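Local coordinates for oxidoreductase, 2OG-Fe oxygenase family protein, putative, expressed (Oryza sativa subsp. japonica, PDB 5XOI) that probably acts as an iron(II)- and 2-oxoglutarate-dependent dioxygenase of the AlkB family, seen here as its oxygenase-domain fragment with manganese at the metal site, at residues K18-D23 against S90-D95; R30-L35 against G222-T227. All blocks are in the same frame, centred on the assembly; numbering follows the deposited sequence.

Along the chain, residues 18-23 come first, leading into helix 22-37. Interaction 1 ties them to residues 90-95 of helix 87-106 and closes a loop of 66 intervening residues. Residues 30-35, further along helix 22-37, lie within that loop. Interaction 2 joins them to residues 222-227, near the C terminus, across 186 residues. The four segments alternate, so the two closures cross. Both use helix 22-37 or the turn that starts it. The two contacts do not touch, and their nearest atoms are about 7 Å apart. Together they tie helix 22-37 and its start to helix 87-106 and to strand 223-229 of the large antiparallel sheet.

Interaction 1: K18-D23 against S90-D95; sequences KFLKHD and SKIVKD
Phe19 and Leu20 meet Ile92 and Asp95 of helix 87-106. The contact is made by van der Waals packing, and no hydrogen bond crosses between the two segments. Phe19 can be followed outward. The side chain leaves the backbone toward the helix. CG stands anti to the backbone N, with chi1 at -171°, and this sends the ring on toward the helix. Phe19 CE2 comes to the backbone O of Ile92 at 4.0 Å. This oxygen sits at the ring edge, near the ring plane. Phe19 CE2 also lies 4.4 Å from CG2 of the same isoleucine, Ile92. At the far end, Phe19 CZ is 3.8 Å from the backbone O of Asp95, which approaches obliquely. Phe19 CZ also reaches CB of Asp95 at 4.2 Å. Within this segment the ring meets two backbone oxygens, CG2 of Ile92 and CB of Asp95.

Leu20 makes its contact with one methyl. Leu20 CD2 lies 3.6 Å from CG2 of Ile92, and the two side chains cross at about a right angle. Ile92 CG2 is thus shared by the leucine methyl and the ring. Both Leu20 and Ile92 are buried. Towards the outside, three charged groups come near each other without touching. Lys21 NZ is 5.5 Å from Lys91 NZ and 6.2 Å from Asp95 OD2. The carboxylate may ease the repulsion between the two lysines.

Lys21 is the N-cap of helix 22-37, and Phe19 and Leu20 lie in the turn just before it. Phe19 continues along helix 87-106 onto Ala96 and Ala99. Leu20 and Ile92 both rest on Phe158 of strand 155-161, while Phe19 and Leu20 touch Val187 of strand 187-190, placing the turn and helix 87-106 against the large antiparallel sheet.

Interaction 2: R30-L35 against G222-T227; sequences RRCQKL and GRLNLT
Cys32 points its CB at the strand, and SG, anti to the carbonyl carbon (chi1 -73°), is carried to where Leu224 and Leu226 can both touch it. In Leu224, CG lies anti to the backbone N, at -174°, and the side chain extends toward the helix. Each leucine offers its CD2 methyl. Leu224 CD2 packs on Cys32 CB at 3.8 Å and also lies 4.0 Å from Cys32 SG. Leu226 CD2 meets Cys32 SG at 3.9 Å. The sulfur is therefore touched by a methyl from each leucine, and all three residues are buried.

Leu224 and Leu226 are two apart in strand 223-229, so their side chains leave the same face of the large antiparallel sheet. This sheet belongs to the double-stranded beta-helix (jelly-roll) core of the 2OG-Fe(II) oxygenases, and here helix 22-37 covers its outer face. Val127 of strand 124-131 touches both Cys32 and Leu224, and Phe89 of helix 87-106 touches Leu226.

The residues between and beside the leucines face the other way. Arg223 belongs to the 2-oxoglutarate site; its NH1 is hydrogen-bonded to a succinate, probably from the crystallisation liquor, and its NH2 to Ser159 OG. Asn225 OD1 accepts a hydrogen bond from Thr227 OG1 at 2.7 Å. The hydroxyl approaches in the carbonyl plane, on a lone pair, with a C=O...OG1 angle of 115°. The same OD1 receives Asn128 ND2, and Asn128 also belongs to the 2-oxoglutarate site.

Interaction 1: K18-D23 against S90-D95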
loop_
_atom_site.group_PDB
_atom_site.type_symbol
_atom_site.label_atom_id
_atom_site.label_comp_id
_atom_site.label_asym_id
_atom_site.label_seq_id
_atom_site.Cartn_x
_atom_site.Cartn_y
_atom_site.Cartn_z
ATOM N N LYS A 18 9.470 -10.039 2.023
ATOM C CA LYS A 18 10.780 -9.430 2.289
ATOM C C LYS A 18 11.413 -8.880 1.007
ATOM O O LYS A 18 12.620 -8.993 0.778
ATOM C CB LYS A 18 11.713 -10.432 2.976
ATOM C CG LYS A 18 11.204 -10.936 4.333
ATOM C CD LYS A 18 10.894 -9.783 5.281
ATOM C CE LYS A 18 10.186 -10.266 6.559
ATOM N NZ LYS A 18 10.267 -9.272 7.692
ATOM N N PHE A 19 10.577 -8.303 0.142
ATOM C CA PHE A 19 11.059 -7.825 -1.151
ATOM C C PHE A 19 11.945 -6.589 -1.003
ATOM O O PHE A 19 12.929 -6.433 -1.740
ATOM C CB PHE A 19 9.862 -7.530 -2.057
ATOM C CG PHE A 19 10.223 -7.240 -3.479
ATOM C CD1 PHE A 19 10.632 -8.259 -4.326
ATOM C CD2 PHE A 19 10.131 -5.948 -3.980
ATOM C CE1 PHE A 19 10.959 -7.992 -5.659
ATOM C CE2 PHE A 19 10.457 -5.668 -5.308
ATOM C CZ PHE A 19 10.873 -6.695 -6.144
ATOM N N LEU A 20 11.618 -5.698 -0.063
ATOM C CA LEU A 20 12.378 -4.460 0.112
ATOM C C LEU A 20 13.748 -4.730 0.741
ATOM O O LEU A 20 13.838 -5.317 1.822
ATOM C CB LEU A 20 11.586 -3.483 0.985
ATOM C CG LEU A 20 10.231 -3.060 0.413
ATOM C CD1 LEU A 20 9.473 -2.129 1.382
ATOM C CD2 LEU A 20 10.422 -2.376 -0.924
ATOM N N LYS A 21 14.812 -4.265 0.078
ATOM C CA LYS A 21 16.164 -4.462 0.593
ATOM C C LYS A 21 16.374 -3.671 1.882
ATOM O O LYS A 21 15.642 -2.730 2.188
ATOM C CB LYS A 21 17.220 -4.023 -0.426
ATOM C CG LYS A 21 17.219 -4.764 -1.747
ATOM C CD LYS A 21 18.497 -4.432 -2.505
ATOM C CE LYS A 21 18.226 -4.137 -3.966
ATOM N NZ LYS A 21 17.393 -5.208 -4.580
ATOM N N HIS A 22 17.415 -4.063 2.624
ATOM C CA HIS A 22 17.778 -3.422 3.889
ATOM C C HIS A 22 17.852 -1.907 3.754
ATOM O O HIS A 22 17.143 -1.162 4.452
ATOM C CB HIS A 22 19.133 -3.986 4.361
ATOM C CG HIS A 22 19.714 -3.299 5.566
ATOM N ND1 HIS A 22 20.044 -3.979 6.721
ATOM C CD2 HIS A 22 20.063 -2.008 5.781
ATOM C CE1 HIS A 22 20.549 -3.132 7.602
ATOM N NE2 HIS A 22 20.564 -1.928 7.060
ATOM N N ASP A 23 18.747 -1.432 2.884
ATOM C CA ASP A 23 18.996 0.002 2.801
ATOM C C ASP A 23 17.797 0.733 2.216
ATOM O O ASP A 23 17.593 1.916 2.507
ATOM C CB ASP A 23 20.254 0.276 1.968
ATOM C CG ASP A 23 21.539 0.199 2.795
ATOM O OD1 ASP A 23 21.462 0.261 4.040
ATOM O OD2 ASP A 23 22.635 0.086 2.199
ATOM N N SER A 90 9.205 4.654 -7.356
ATOM C CA SER A 90 8.627 4.164 -8.606
ATOM C C SER A 90 9.433 3.004 -9.173
ATOM O O SER A 90 8.860 2.062 -9.728
ATOM C CB SER A 90 8.543 5.294 -9.638
ATOM O OG SER A 90 7.596 6.276 -9.255
ATOM N N LYS A 91 10.763 3.060 -9.040
ATOM C CA LYS A 91 11.618 1.967 -9.514
ATOM C C LYS A 91 11.299 0.661 -8.795
ATOM O O LYS A 91 11.178 -0.400 -9.426
ATOM C CB LYS A 91 13.084 2.340 -9.314
ATOM C CG LYS A 91 14.090 1.218 -9.572
ATOM C CD LYS A 91 15.026 1.009 -8.368
ATOM C CE LYS A 91 15.753 -0.336 -8.419
ATOM N NZ LYS A 91 16.788 -0.470 -7.351
ATOM N N ILE A 92 11.178 0.720 -7.467
ATOM C CA ILE A 92 10.885 -0.477 -6.687
ATOM C C ILE A 92 9.518 -1.033 -7.058
ATOM O O ILE A 92 9.342 -2.249 -7.168
ATOM C CB ILE A 92 10.974 -0.180 -5.179
ATOM C CG1 ILE A 92 12.402 0.233 -4.794
ATOM C CG2 ILE A 92 10.549 -1.404 -4.379
ATOM C CD1 ILE A 92 12.542 0.697 -3.346
ATOM N N VAL A 93 8.535 -0.150 -7.277
ATOM C CA VAL A 93 7.201 -0.588 -7.690
ATOM C C VAL A 93 7.271 -1.374 -8.999
ATOM O O VAL A 93 6.675 -2.450 -9.139
ATOM C CB VAL A 93 6.259 0.625 -7.821
ATOM C CG1 VAL A 93 5.010 0.245 -8.602
ATOM C CG2 VAL A 93 5.870 1.162 -6.426
ATOM N N LYS A 94 7.985 -0.837 -9.978
ATOM C CA LYS A 94 8.084 -1.509 -11.271
ATOM C C LYS A 94 8.839 -2.827 -11.160
ATOM O O LYS A 94 8.501 -3.802 -11.850
ATOM C CB LYS A 94 8.754 -0.578 -12.282
ATOM C CG LYS A 94 7.817 0.499 -12.804
ATOM C CD LYS A 94 8.574 1.598 -13.521
ATOM C CE LYS A 94 7.777 2.898 -13.564
ATOM N NZ LYS A 94 6.552 2.759 -14.392
ATOM N N ASP A 95 9.872 -2.875 -10.312
ATOM C CA ASP A 95 10.578 -4.132 -10.060
ATOM C C ASP A 95 9.650 -5.170 -9.436
ATOM O O ASP A 95 9.716 -6.361 -9.772
ATOM C CB ASP A 95 11.779 -3.893 -9.135
ATOM C CG ASP A 95 12.932 -3.174 -9.825
ATOM O OD1 ASP A 95 12.917 -3.028 -11.061
ATOM O OD2 ASP A 95 13.862 -2.749 -9.110
#

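Interaction 2: R30-L35 against G222-T227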
loop_
_atom_site.group_PDB
_atom_site.type_symbol
_atom_site.label_atom_id
_atom_site.label_comp_id
_atom_site.label_asym_id
_atom_site.label_seq_id
_atom_site.Cartn_x
_atom_site.Cartn_y
_atom_site.Cartn_z
ATOM N N ARG A 30 13.383 7.065 6.207
ATOM C CA ARG A 30 14.006 8.373 6.374
ATOM C C ARG A 30 13.352 9.419 5.471
ATOM O O ARG A 30 13.078 10.538 5.916
ATOM C CB ARG A 30 15.510 8.267 6.115
ATOM C CG ARG A 30 16.270 7.642 7.281
ATOM C CD ARG A 30 17.776 7.617 7.018
ATOM N NE ARG A 30 18.524 7.045 8.134
ATOM C CZ ARG A 30 19.696 6.428 8.003
ATOM N NH1 ARG A 30 20.247 6.296 6.801
ATOM N NH2 ARG A 30 20.315 5.934 9.066
ATOM N N ARG A 31 13.058 9.066 4.215
ATOM C CA ARG A 31 12.388 10.020 3.328
ATOM C C ARG A 31 10.992 10.371 3.832
ATOM O O ARG A 31 10.582 11.535 3.787
ATOM C CB ARG A 31 12.301 9.466 1.910
ATOM C CG ARG A 31 13.628 9.427 1.171
ATOM C CD ARG A 31 13.459 8.707 -0.152
ATOM N NE ARG A 31 14.711 8.586 -0.892
ATOM C CZ ARG A 31 15.069 9.398 -1.878
ATOM N NH1 ARG A 31 14.272 10.398 -2.238
ATOM N NH2 ARG A 31 16.222 9.214 -2.503
ATOM N N CYS A 32 10.248 9.374 4.316
ATOM C CA CYS A 32 8.901 9.626 4.816
ATOM C C CYS A 32 8.919 10.384 6.139
ATOM O O CYS A 32 8.008 11.171 6.416
ATOM C CB CYS A 32 8.160 8.296 4.959
ATOM S SG CYS A 32 7.647 7.534 3.426
ATOM N N GLN A 33 9.950 10.177 6.965
ATOM C CA GLN A 33 10.067 10.970 8.187
ATOM C C GLN A 33 10.225 12.450 7.864
ATOM O O GLN A 33 9.600 13.305 8.501
ATOM C CB GLN A 33 11.250 10.482 9.024
ATOM C CG GLN A 33 10.990 9.185 9.743
ATOM C CD GLN A 33 12.236 8.633 10.389
ATOM O OE1 GLN A 33 13.351 8.871 9.916
ATOM N NE2 GLN A 33 12.059 7.881 11.465
ATOM N N LYS A 34 11.039 12.766 6.862
ATOM C CA LYS A 34 11.312 14.158 6.527
ATOM C C LYS A 34 10.152 14.790 5.764
ATOM O O LYS A 34 9.734 15.906 6.082
ATOM C CB LYS A 34 12.603 14.246 5.713
ATOM C CG LYS A 34 13.122 15.657 5.545
ATOM C CD LYS A 34 14.526 15.642 4.973
ATOM C CE LYS A 34 14.960 17.039 4.577
ATOM N NZ LYS A 34 15.044 17.978 5.738
ATOM N N LEU A 35 9.635 14.102 4.742
ATOM C CA LEU A 35 8.450 14.593 4.043
ATOM C C LEU A 35 7.254 14.687 4.978
ATOM O O LEU A 35 6.411 15.583 4.821
ATOM C CB LEU A 35 8.125 13.686 2.859
ATOM C CG LEU A 35 9.161 13.540 1.740
ATOM C CD1 LEU A 35 8.554 12.803 0.579
ATOM C CD2 LEU A 35 9.674 14.902 1.284
ATOM N N GLY A 222 4.886 1.131 15.608
ATOM C CA GLY A 222 3.795 1.142 14.659
ATOM C C GLY A 222 4.269 0.707 13.292
ATOM O O GLY A 222 5.336 0.094 13.143
ATOM N N ARG A 223 3.458 1.035 12.285
ATOM C CA ARG A 223 3.646 0.510 10.939
ATOM C C ARG A 223 3.490 1.615 9.906
ATOM O O ARG A 223 2.557 2.418 9.977
ATOM C CB ARG A 223 2.641 -0.619 10.647
ATOM C CG ARG A 223 2.625 -1.083 9.178
ATOM C CD ARG A 223 1.661 -2.247 8.976
ATOM N NE ARG A 223 1.531 -2.636 7.564
ATOM C CZ ARG A 223 0.602 -2.176 6.720
ATOM N NH1 ARG A 223 -0.316 -1.288 7.107
ATOM N NH2 ARG A 223 0.590 -2.603 5.466
ATOM N N LEU A 224 4.378 1.626 8.918
ATOM C CA LEU A 224 4.283 2.549 7.795
ATOM C C LEU A 224 3.912 1.771 6.539
ATOM O O LEU A 224 4.569 0.786 6.195
ATOM C CB LEU A 224 5.603 3.295 7.585
ATOM C CG LEU A 224 5.672 4.419 6.541
ATOM C CD1 LEU A 224 4.782 5.592 6.932
ATOM C CD2 LEU A 224 7.105 4.881 6.353
ATOM N N ASN A 225 2.875 2.228 5.851
ATOM C CA ASN A 225 2.443 1.643 4.590
ATOM C C ASN A 225 2.546 2.695 3.497
ATOM O O ASN A 225 2.246 3.870 3.726
ATOM C CB ASN A 225 0.998 1.122 4.695
ATOM C CG ASN A 225 0.350 0.909 3.336
ATOM O OD1 ASN A 225 -0.455 1.722 2.886
ATOM N ND2 ASN A 225 0.689 -0.193 2.686
ATOM N N LEU A 226 2.994 2.277 2.316
ATOM C CA LEU A 226 2.959 3.111 1.122
ATOM C C LEU A 226 2.142 2.369 0.081
ATOM O O LEU A 226 2.507 1.259 -0.318
ATOM C CB LEU A 226 4.377 3.413 0.607
ATOM C CG LEU A 226 5.224 4.326 1.514
ATOM C CD1 LEU A 226 5.828 3.549 2.688
ATOM C CD2 LEU A 226 6.331 5.009 0.703
ATOM N N THR A 227 1.049 2.977 -0.369
ATOM C CA THR A 227 0.148 2.329 -1.312
ATOM C C THR A 227 0.165 3.117 -2.612
ATOM O O THR A 227 -0.240 4.286 -2.628
ATOM C CB THR A 227 -1.259 2.245 -0.715
ATOM O OG1 THR A 227 -1.248 1.263 0.333
ATOM C CG2 THR A 227 -2.266 1.832 -1.776
#